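Local coordinates for 50S ribosomal protein L16 arginine hydroxylase (Escherichia coli, PDB 4CCL) that hydroxylates an arginine of ribosomal protein uL16 as an iron- and 2-oxoglutarate-dependent oxygenase, regulating growth, at residues W17-F31 and I168-P182. Numbering follows the deposited sequence.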
ATOM      1  N   TRP B  17     -23.859 -21.874   9.648  1.00 41.90           N
ATOM      2  CA  TRP B  17     -22.597 -21.268   9.235  1.00 41.35           C
ATOM      3  C   TRP B  17     -22.702 -19.765   8.994  1.00 43.70           C
ATOM      4  O   TRP B  17     -23.573 -19.294   8.265  1.00 46.97           O
ATOM      5  CB  TRP B  17     -22.130 -21.932   7.941  1.00 41.52           C
ATOM      6  CG  TRP B  17     -20.966 -21.258   7.306  1.00 44.01           C
ATOM      7  CD1 TRP B  17     -20.988 -20.417   6.231  1.00 42.38           C
ATOM      8  CD2 TRP B  17     -19.600 -21.363   7.706  1.00 42.78           C
ATOM      9  NE1 TRP B  17     -19.715 -19.997   5.934  1.00 40.85           N
ATOM     10  CE2 TRP B  17     -18.843 -20.563   6.831  1.00 41.88           C
ATOM     11  CE3 TRP B  17     -18.940 -22.058   8.724  1.00 44.28           C
ATOM     12  CZ2 TRP B  17     -17.463 -20.437   6.937  1.00 47.07           C
ATOM     13  CZ3 TRP B  17     -17.568 -21.932   8.831  1.00 48.67           C
ATOM     14  CH2 TRP B  17     -16.844 -21.128   7.943  1.00 51.17           C
ATOM     15  N   GLN B  18     -21.794 -19.030   9.635  1.00 40.31           N
ATOM     16  CA  GLN B  18     -21.754 -17.568   9.603  1.00 42.00           C
ATOM     17  C   GLN B  18     -23.040 -16.921  10.121  1.00 49.82           C
ATOM     18  O   GLN B  18     -23.336 -15.771   9.797  1.00 50.61           O
ATOM     19  CB  GLN B  18     -21.442 -17.069   8.190  1.00 38.20           C
ATOM     20  CG  GLN B  18     -19.986 -17.188   7.791  1.00 43.69           C
ATOM     21  CD  GLN B  18     -19.214 -15.908   8.038  1.00 51.62           C
ATOM     22  OE1 GLN B  18     -19.679 -14.817   7.707  1.00 49.20           O
ATOM     23  NE2 GLN B  18     -18.031 -16.033   8.628  1.00 45.55           N
ATOM     24  N   LYS B  19     -23.797 -17.657  10.932  1.00 49.52           N
ATOM     25  CA  LYS B  19     -25.049 -17.141  11.478  1.00 49.17           C
ATOM     26  C   LYS B  19     -25.167 -17.345  12.985  1.00 51.92           C
ATOM     27  O   LYS B  19     -25.128 -16.387  13.755  1.00 59.94           O
ATOM     28  CB  LYS B  19     -26.244 -17.781  10.769  1.00 54.54           C
ATOM     29  CG  LYS B  19     -26.202 -17.655   9.257  1.00 55.86           C
ATOM     30  CD  LYS B  19     -27.365 -18.371   8.601  1.00 57.00           C
ATOM     31  CE  LYS B  19     -27.106 -18.574   7.116  1.00 61.19           C
ATOM     32  NZ  LYS B  19     -25.996 -19.545   6.888  1.00 62.27           N
ATOM     33  N   ARG B  20     -25.310 -18.603  13.395  1.00 45.55           N
ATOM     34  CA  ARG B  20     -25.550 -18.949  14.792  1.00 43.52           C
ATOM     35  C   ARG B  20     -24.613 -20.060  15.240  1.00 51.13           C
ATOM     36  O   ARG B  20     -24.268 -20.943  14.453  1.00 56.40           O
ATOM     37  CB  ARG B  20     -26.995 -19.417  14.982  1.00 44.39           C
ATOM     38  CG  ARG B  20     -28.047 -18.460  14.448  1.00 48.39           C
ATOM     39  CD  ARG B  20     -27.987 -17.117  15.152  1.00 54.99           C
ATOM     40  NE  ARG B  20     -28.325 -17.221  16.567  1.00 55.64           N
ATOM     41  CZ  ARG B  20     -28.205 -16.223  17.437  1.00 50.60           C
ATOM     42  NH1 ARG B  20     -27.750 -15.044  17.036  1.00 49.14           N
ATOM     43  NH2 ARG B  20     -28.537 -16.402  18.707  1.00 55.79           N
ATOM     44  N   PRO B  21     -24.197 -20.023  16.514  1.00 48.56           N
ATOM     45  CA  PRO B  21     -23.371 -21.098  17.066  1.00 46.79           C
ATOM     46  C   PRO B  21     -24.169 -22.352  17.402  1.00 51.66           C
ATOM     47  O   PRO B  21     -25.367 -22.272  17.673  1.00 56.69           O
ATOM     48  CB  PRO B  21     -22.805 -20.478  18.346  1.00 46.45           C
ATOM     49  CG  PRO B  21     -23.822 -19.485  18.757  1.00 47.39           C
ATOM     50  CD  PRO B  21     -24.378 -18.919  17.473  1.00 51.12           C
ATOM     51  N   VAL B  22     -23.503 -23.502  17.376  1.00 52.63           N
ATOM     52  CA  VAL B  22     -24.142 -24.743  17.803  1.00 52.42           C
ATOM     53  C   VAL B  22     -23.186 -25.626  18.583  1.00 54.24           C
ATOM     54  O   VAL B  22     -21.970 -25.516  18.448  1.00 56.06           O
ATOM     55  CB  VAL B  22     -24.679 -25.584  16.619  1.00 46.23           C
ATOM     56  CG1 VAL B  22     -26.178 -25.797  16.752  1.00 46.07           C
ATOM     57  CG2 VAL B  22     -24.321 -24.954  15.286  1.00 45.37           C
ATOM     58  N   VAL B  23     -23.748 -26.496  19.411  1.00 52.04           N
ATOM     59  CA  VAL B  23     -22.991 -27.608  19.953  1.00 52.09           C
ATOM     60  C   VAL B  23     -23.378 -28.826  19.139  1.00 51.88           C
ATOM     61  O   VAL B  23     -24.545 -29.216  19.109  1.00 61.06           O
ATOM     62  CB  VAL B  23     -23.311 -27.872  21.432  1.00 49.82           C
ATOM     63  CG1 VAL B  23     -22.584 -29.120  21.910  1.00 51.40           C
ATOM     64  CG2 VAL B  23     -22.928 -26.673  22.278  1.00 53.33           C
ATOM     65  N   LEU B  24     -22.403 -29.422  18.467  1.00 48.70           N
ATOM     66  CA  LEU B  24     -22.671 -30.625  17.705  1.00 45.22           C
ATOM     67  C   LEU B  24     -22.199 -31.779  18.568  1.00 49.27           C
ATOM     68  O   LEU B  24     -20.999 -31.979  18.757  1.00 54.79           O
ATOM     69  CB  LEU B  24     -21.899 -30.592  16.386  1.00 47.26           C
ATOM     70  CG  LEU B  24     -22.033 -29.302  15.570  1.00 50.49           C
ATOM     71  CD1 LEU B  24     -20.952 -29.216  14.508  1.00 45.05           C
ATOM     72  CD2 LEU B  24     -23.416 -29.194  14.936  1.00 54.32           C
ATOM     73  N   LYS B  25     -23.155 -32.540  19.090  1.00 45.09           N
ATOM     74  CA  LYS B  25     -22.852 -33.602  20.035  1.00 57.67           C
ATOM     75  C   LYS B  25     -22.419 -34.840  19.271  1.00 59.95           C
ATOM     76  O   LYS B  25     -23.056 -35.219  18.288  1.00 56.33           O
ATOM     77  CB  LYS B  25     -24.074 -33.920  20.899  1.00 56.58           C
ATOM     78  CG  LYS B  25     -24.579 -32.765  21.754  1.00 59.36           C
ATOM     79  CD  LYS B  25     -24.390 -33.033  23.241  1.00 60.61           C
ATOM     80  CE  LYS B  25     -22.990 -32.676  23.705  1.00 60.39           C
ATOM     81  NZ  LYS B  25     -22.739 -33.170  25.089  1.00 62.05           N
ATOM     82  N   ARG B  26     -21.334 -35.460  19.730  1.00 60.39           N
ATOM     83  CA  ARG B  26     -20.761 -36.634  19.078  1.00 58.98           C
ATOM     84  C   ARG B  26     -20.489 -36.362  17.603  1.00 56.04           C
ATOM     85  O   ARG B  26     -20.821 -37.181  16.745  1.00 53.21           O
ATOM     86  CB  ARG B  26     -21.683 -37.848  19.221  1.00 59.30           C
ATOM     87  CG  ARG B  26     -22.099 -38.160  20.645  1.00 72.74           C
ATOM     88  CD  ARG B  26     -21.186 -39.185  21.300  1.00 84.92           C
ATOM     89  NE  ARG B  26     -21.953 -40.293  21.865  1.00 89.81           N
ATOM     90  CZ  ARG B  26     -21.880 -41.551  21.439  1.00 90.41           C
ATOM     91  NH1 ARG B  26     -21.062 -41.871  20.446  1.00 88.38           N
ATOM     92  NH2 ARG B  26     -22.619 -42.491  22.013  1.00 92.47           N
ATOM     93  N   GLY B  27     -19.912 -35.198  17.315  1.00 55.74           N
ATOM     94  CA  GLY B  27     -19.510 -34.856  15.962  1.00 50.69           C
ATOM     95  C   GLY B  27     -18.586 -35.938  15.448  1.00 53.70           C
ATOM     96  O   GLY B  27     -18.681 -36.364  14.297  1.00 57.73           O
ATOM     97  N   PHE B  28     -17.694 -36.384  16.323  1.00 52.15           N
ATOM     98  CA  PHE B  28     -16.894 -37.571  16.076  1.00 56.72           C
ATOM     99  C   PHE B  28     -17.316 -38.669  17.043  1.00 65.51           C
ATOM    100  O   PHE B  28     -17.365 -38.450  18.255  1.00 71.57           O
ATOM    101  CB  PHE B  28     -15.406 -37.271  16.249  1.00 54.50           C
ATOM    102  CG  PHE B  28     -14.864 -36.304  15.242  1.00 50.11           C
ATOM    103  CD1 PHE B  28     -14.633 -36.701  13.936  1.00 49.15           C
ATOM    104  CD2 PHE B  28     -14.579 -34.996  15.602  1.00 43.51           C
ATOM    105  CE1 PHE B  28     -14.133 -35.813  13.007  1.00 46.06           C
ATOM    106  CE2 PHE B  28     -14.079 -34.105  14.677  1.00 44.87           C
ATOM    107  CZ  PHE B  28     -13.856 -34.513  13.377  1.00 42.63           C
ATOM    108  N   ASN B  29     -17.632 -39.842  16.502  1.00 71.23           N
ATOM    109  CA  ASN B  29     -17.959 -41.003  17.321  1.00 70.79           C
ATOM    110  C   ASN B  29     -16.695 -41.736  17.737  1.00 74.76           C
ATOM    111  O   ASN B  29     -15.787 -41.920  16.922  1.00 76.22           O
ATOM    112  CB  ASN B  29     -18.873 -41.964  16.560  1.00 75.54           C
ATOM    113  CG  ASN B  29     -20.206 -41.343  16.201  1.00 85.16           C
ATOM    114  OD1 ASN B  29     -20.682 -40.429  16.874  1.00 85.95           O
ATOM    115  ND2 ASN B  29     -20.820 -41.845  15.137  1.00 89.95           N
ATOM    116  N   ASN B  30     -16.659 -42.170  18.995  1.00 76.65           N
ATOM    117  CA  ASN B  30     -15.487 -42.815  19.580  1.00 74.92           C
ATOM    118  C   ASN B  30     -14.223 -42.042  19.247  1.00 70.37           C
ATOM    119  O   ASN B  30     -13.335 -42.548  18.563  1.00 72.12           O
ATOM    120  CB  ASN B  30     -15.364 -44.257  19.083  1.00 79.31           C
ATOM    121  CG  ASN B  30     -16.632 -45.054  19.300  1.00 79.74           C
ATOM    122  OD1 ASN B  30     -17.272 -45.493  18.346  1.00 82.00           O
ATOM    123  ND2 ASN B  30     -17.005 -45.243  20.560  1.00 74.49           N
ATOM    124  N   PHE B  31     -14.145 -40.813  19.745  1.00 66.84           N
ATOM    125  CA  PHE B  31     -13.081 -39.912  19.335  1.00 60.51           C
ATOM    126  C   PHE B  31     -11.752 -40.299  19.965  1.00 67.01           C
ATOM    127  O   PHE B  31     -11.621 -40.381  21.185  1.00 66.10           O
ATOM    128  CB  PHE B  31     -13.439 -38.465  19.678  1.00 53.42           C
ATOM    129  CG  PHE B  31     -12.382 -37.472  19.290  1.00 53.36           C
ATOM    130  CD1 PHE B  31     -12.214 -37.098  17.966  1.00 47.54           C
ATOM    131  CD2 PHE B  31     -11.558 -36.907  20.250  1.00 55.91           C
ATOM    132  CE1 PHE B  31     -11.240 -36.184  17.610  1.00 51.93           C
ATOM    133  CE2 PHE B  31     -10.586 -35.993  19.899  1.00 60.20           C
ATOM    134  CZ  PHE B  31     -10.427 -35.631  18.579  1.00 51.07           C
ATOM    135  N   ILE B 168     -25.913 -17.794  26.040  1.00 65.85           N
ATOM    136  CA  ILE B 168     -26.972 -18.455  25.287  1.00 57.68           C
ATOM    137  C   ILE B 168     -26.627 -19.930  25.111  1.00 59.69           C
ATOM    138  O   ILE B 168     -27.467 -20.732  24.706  1.00 64.82           O
ATOM    139  CB  ILE B 168     -27.216 -17.800  23.911  1.00 55.52           C
ATOM    140  CG1 ILE B 168     -26.026 -18.028  22.977  1.00 50.19           C
ATOM    141  CG2 ILE B 168     -27.506 -16.318  24.074  1.00 59.65           C
ATOM    142  CD1 ILE B 168     -26.221 -17.447  21.592  1.00 48.07           C
ATOM    143  N   ILE B 169     -25.378 -20.279  25.403  1.00 55.42           N
ATOM    144  CA  ILE B 169     -24.972 -21.679  25.469  1.00 47.27           C
ATOM    145  C   ILE B 169     -24.122 -21.910  26.709  1.00 53.74           C
ATOM    146  O   ILE B 169     -23.090 -21.280  26.869  1.00 65.80           O
ATOM    147  CB  ILE B 169     -24.163 -22.111  24.222  1.00 49.24           C
ATOM    148  CG1 ILE B 169     -25.049 -22.131  22.973  1.00 49.20           C
ATOM    149  CG2 ILE B 169     -23.540 -23.485  24.436  1.00 38.79           C
ATOM    150  CD1 ILE B 169     -24.302 -22.456  21.694  1.00 45.51           C
ATOM    151  N   ASP B 170     -24.563 -22.791  27.600  1.00 60.96           N
ATOM    152  CA  ASP B 170     -23.711 -23.217  28.706  1.00 64.55           C
ATOM    153  C   ASP B 170     -23.765 -24.738  28.782  1.00 65.08           C
ATOM    154  O   ASP B 170     -24.798 -25.303  29.140  1.00 61.86           O
ATOM    155  CB  ASP B 170     -24.209 -22.591  30.015  1.00 65.67           C
ATOM    156  CG  ASP B 170     -23.202 -22.710  31.148  1.00 74.17           C
ATOM    157  OD1 ASP B 170     -22.443 -23.701  31.181  1.00 74.83           O
ATOM    158  OD2 ASP B 170     -23.171 -21.807  32.013  1.00 78.88           O
ATOM    159  N   GLU B 171     -22.645 -25.402  28.497  1.00 61.39           N
ATOM    160  CA  GLU B 171     -22.645 -26.866  28.413  1.00 59.62           C
ATOM    161  C   GLU B 171     -21.301 -27.482  28.779  1.00 68.73           C
ATOM    162  O   GLU B 171     -20.276 -26.812  28.767  1.00 66.24           O
ATOM    163  CB  GLU B 171     -23.049 -27.345  27.007  1.00 62.40           C
ATOM    164  CG  GLU B 171     -24.480 -27.027  26.588  1.00 76.25           C
ATOM    165  CD  GLU B 171     -24.955 -27.855  25.412  1.00 88.77           C
ATOM    166  OE1 GLU B 171     -24.461 -28.990  25.244  1.00 93.19           O
ATOM    167  OE2 GLU B 171     -25.827 -27.372  24.658  1.00 92.98           O
ATOM    168  N   GLU B 172     -21.319 -28.768  29.111  1.00 71.06           N
ATOM    169  CA  GLU B 172     -20.093 -29.525  29.330  1.00 69.66           C
ATOM    170  C   GLU B 172     -19.857 -30.439  28.138  1.00 69.14           C
ATOM    171  O   GLU B 172     -20.721 -31.242  27.785  1.00 78.78           O
ATOM    172  CB  GLU B 172     -20.201 -30.364  30.598  1.00 70.29           C
ATOM    173  CG  GLU B 172     -20.483 -29.566  31.853  1.00 78.02           C
ATOM    174  CD  GLU B 172     -20.842 -30.454  33.028  1.00 82.39           C
ATOM    175  OE1 GLU B 172     -21.256 -31.609  32.795  1.00 77.35           O
ATOM    176  OE2 GLU B 172     -20.705 -30.000  34.183  1.00 87.93           O
ATOM    177  N   LEU B 173     -18.688 -30.323  27.522  1.00 59.36           N
ATOM    178  CA  LEU B 173     -18.407 -31.061  26.293  1.00 55.74           C
ATOM    179  C   LEU B 173     -17.713 -32.396  26.543  1.00 59.67           C
ATOM    180  O   LEU B 173     -16.674 -32.462  27.201  1.00 60.62           O
ATOM    181  CB  LEU B 173     -17.596 -30.200  25.319  1.00 54.89           C
ATOM    182  CG  LEU B 173     -18.382 -29.399  24.273  1.00 52.41           C
ATOM    183  CD1 LEU B 173     -19.591 -28.710  24.881  1.00 52.55           C
ATOM    184  CD2 LEU B 173     -17.485 -28.379  23.587  1.00 49.53           C
ATOM    185  N   GLU B 174     -18.310 -33.459  26.023  1.00 59.51           N
ATOM    186  CA  GLU B 174     -17.729 -34.789  26.105  1.00 58.29           C
ATOM    187  C   GLU B 174     -16.811 -34.969  24.899  1.00 57.78           C
ATOM    188  O   GLU B 174     -16.968 -34.268  23.900  1.00 49.26           O
ATOM    189  CB  GLU B 174     -18.841 -35.841  26.104  1.00 67.66           C
ATOM    190  CG  GLU B 174     -20.044 -35.496  26.986  1.00 78.71           C
ATOM    191  CD  GLU B 174     -19.783 -35.697  28.472  1.00 95.55           C
ATOM    192  OE1 GLU B 174     -18.624 -35.968  28.848  1.00106.90           O
ATOM    193  OE2 GLU B 174     -20.743 -35.588  29.266  1.00 97.55           O
ATOM    194  N   PRO B 175     -15.832 -35.888  24.990  1.00 58.94           N
ATOM    195  CA  PRO B 175     -14.953 -36.143  23.842  1.00 53.73           C
ATOM    196  C   PRO B 175     -15.734 -36.499  22.579  1.00 57.84           C
ATOM    197  O   PRO B 175     -16.617 -37.356  22.619  1.00 59.23           O
ATOM    198  CB  PRO B 175     -14.105 -37.339  24.300  1.00 49.73           C
ATOM    199  CG  PRO B 175     -14.795 -37.883  25.525  1.00 46.23           C
ATOM    200  CD  PRO B 175     -15.452 -36.700  26.157  1.00 48.48           C
ATOM    201  N   GLY B 176     -15.405 -35.837  21.473  1.00 53.73           N
ATOM    202  CA  GLY B 176     -16.114 -36.028  20.222  1.00 50.34           C
ATOM    203  C   GLY B 176     -17.077 -34.897  19.907  1.00 49.01           C
ATOM    204  O   GLY B 176     -17.486 -34.724  18.758  1.00 54.55           O
ATOM    205  N   ASP B 177     -17.439 -34.127  20.930  1.00 40.36           N
ATOM    206  CA  ASP B 177     -18.336 -32.991  20.749  1.00 39.53           C
ATOM    207  C   ASP B 177     -17.631 -31.830  20.056  1.00 45.12           C
ATOM    208  O   ASP B 177     -16.423 -31.632  20.211  1.00 40.89           O
ATOM    209  CB  ASP B 177     -18.905 -32.526  22.090  1.00 46.58           C
ATOM    210  CG  ASP B 177     -19.731 -33.595  22.777  1.00 57.59           C
ATOM    211  OD1 ASP B 177     -20.294 -34.465  22.078  1.00 61.09           O
ATOM    212  OD2 ASP B 177     -19.819 -33.560  24.020  1.00 61.22           O
ATOM    213  N   ILE B 178     -18.397 -31.067  19.284  1.00 47.36           N
ATOM    214  CA  ILE B 178     -17.869 -29.908  18.577  1.00 42.19           C
ATOM    215  C   ILE B 178     -18.733 -28.688  18.849  1.00 42.46           C
ATOM    216  O   ILE B 178     -19.961 -28.769  18.824  1.00 47.31           O
ATOM    217  CB  ILE B 178     -17.836 -30.144  17.060  1.00 46.17           C
ATOM    218  CG1 ILE B 178     -17.172 -31.482  16.745  1.00 48.81           C
ATOM    219  CG2 ILE B 178     -17.107 -29.008  16.356  1.00 42.51           C
ATOM    220  CD1 ILE B 178     -17.284 -31.878  15.306  1.00 52.02           C
ATOM    221  N   LEU B 179     -18.085 -27.562  19.121  1.00 40.88           N
ATOM    222  CA  LEU B 179     -18.783 -26.298  19.279  1.00 42.47           C
ATOM    223  C   LEU B 179     -18.428 -25.365  18.123  1.00 44.88           C
ATOM    224  O   LEU B 179     -17.302 -24.877  18.039  1.00 47.67           O
ATOM    225  CB  LEU B 179     -18.405 -25.658  20.615  1.00 34.62           C
ATOM    226  CG  LEU B 179     -18.891 -24.234  20.891  1.00 41.64           C
ATOM    227  CD1 LEU B 179     -20.407 -24.171  20.886  1.00 39.16           C
ATOM    228  CD2 LEU B 179     -18.338 -23.732  22.216  1.00 35.66           C
ATOM    229  N   TYR B 180     -19.390 -25.116  17.237  1.00 40.14           N
ATOM    230  CA  TYR B 180     -19.187 -24.164  16.153  1.00 42.86           C
ATOM    231  C   TYR B 180     -19.590 -22.764  16.586  1.00 46.11           C
ATOM    232  O   TYR B 180     -20.733 -22.541  16.987  1.00 52.57           O
ATOM    233  CB  TYR B 180     -19.975 -24.536  14.895  1.00 41.47           C
ATOM    234  CG  TYR B 180     -20.018 -23.382  13.918  1.00 47.94           C
ATOM    235  CD1 TYR B 180     -18.884 -23.014  13.207  1.00 43.54           C
ATOM    236  CD2 TYR B 180     -21.176 -22.632  13.735  1.00 46.84           C
ATOM    237  CE1 TYR B 180     -18.903 -21.949  12.328  1.00 43.25           C
ATOM    238  CE2 TYR B 180     -21.202 -21.565  12.858  1.00 47.89           C
ATOM    239  CZ  TYR B 180     -20.062 -21.229  12.158  1.00 44.05           C
ATOM    240  OH  TYR B 180     -20.077 -20.172  11.284  1.00 46.41           O
ATOM    241  N   ILE B 181     -18.634 -21.843  16.531  1.00 42.66           N
ATOM    242  CA  ILE B 181     -18.867 -20.432  16.823  1.00 43.61           C
ATOM    243  C   ILE B 181     -18.595 -19.514  15.625  1.00 47.93           C
ATOM    244  O   ILE B 181     -17.468 -19.466  15.132  1.00 45.52           O
ATOM    245  CB  ILE B 181     -18.022 -19.963  18.018  1.00 42.52           C
ATOM    246  CG1 ILE B 181     -18.102 -20.986  19.158  1.00 47.66           C
ATOM    247  CG2 ILE B 181     -18.484 -18.590  18.477  1.00 37.89           C
ATOM    248  CD1 ILE B 181     -17.177 -20.696  20.320  1.00 46.43           C
ATOM    249  N   PRO B 182     -19.623 -18.793  15.145  1.00 48.94           N
ATOM    250  CA  PRO B 182     -19.403 -17.759  14.128  1.00 51.58           C
ATOM    251  C   PRO B 182     -18.702 -16.558  14.754  1.00 48.72           C
ATOM    252  O   PRO B 182     -18.744 -16.414  15.975  1.00 52.44           O
ATOM    253  CB  PRO B 182     -20.827 -17.362  13.709  1.00 50.65           C
ATOM    254  CG  PRO B 182     -21.737 -18.389  14.314  1.00 53.13           C
ATOM    255  CD  PRO B 182     -21.039 -18.890  15.528  1.00 48.25           C
TER
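Chi1 of 166° at Tyr180 and 171° at Trp17 swings each ring away from its own backbone N, and the two side chains cross at about a right angle. The rings are offset, with planes 26° apart and little overlap; Trp17 CE3 lies 3.6 Å from Tyr180 CE1. Beyond the ring edge, Tyr180 OH accepts a nearly straight bond from Gln18 N (2.6 Å) and is also hydrogen-bonded to Asp130. Antiparallel pairing then runs through Val22–Tyr180 and Leu24–Ile178, both hydrogen-bonded pairs, with Val23–Leu179 the non-hydrogen-bonded pair between. Val23 CG2 packs against Leu179 CD1 (3.8 Å) and Ile169 CG2. Past the strand ends two type II turns meet: Asp177 OD1 takes Arg26 N at 2.8 Å, while Lys25 NZ (3.1 Å) and Glu174 N reach OD2 from opposite faces of the carboxylate. Replacing Asp177 with alanine removes both carboxylate oxygens and would probably leave Lys25 without its salt-bridge mate and the Arg26 and Glu174 amides without this acceptor. Phe28 N bonds to Gly176 O (3.0 Å), extending the join. Strand 22-24 forms the outer edge, within this chain, of the large antiparallel sheet of the JmjC (cupin) fold; strand 178-181 lies between it and strand 131-135, helix 9-15 packs on Trp17 and Val22, and strand 140-145 packs against Leu179.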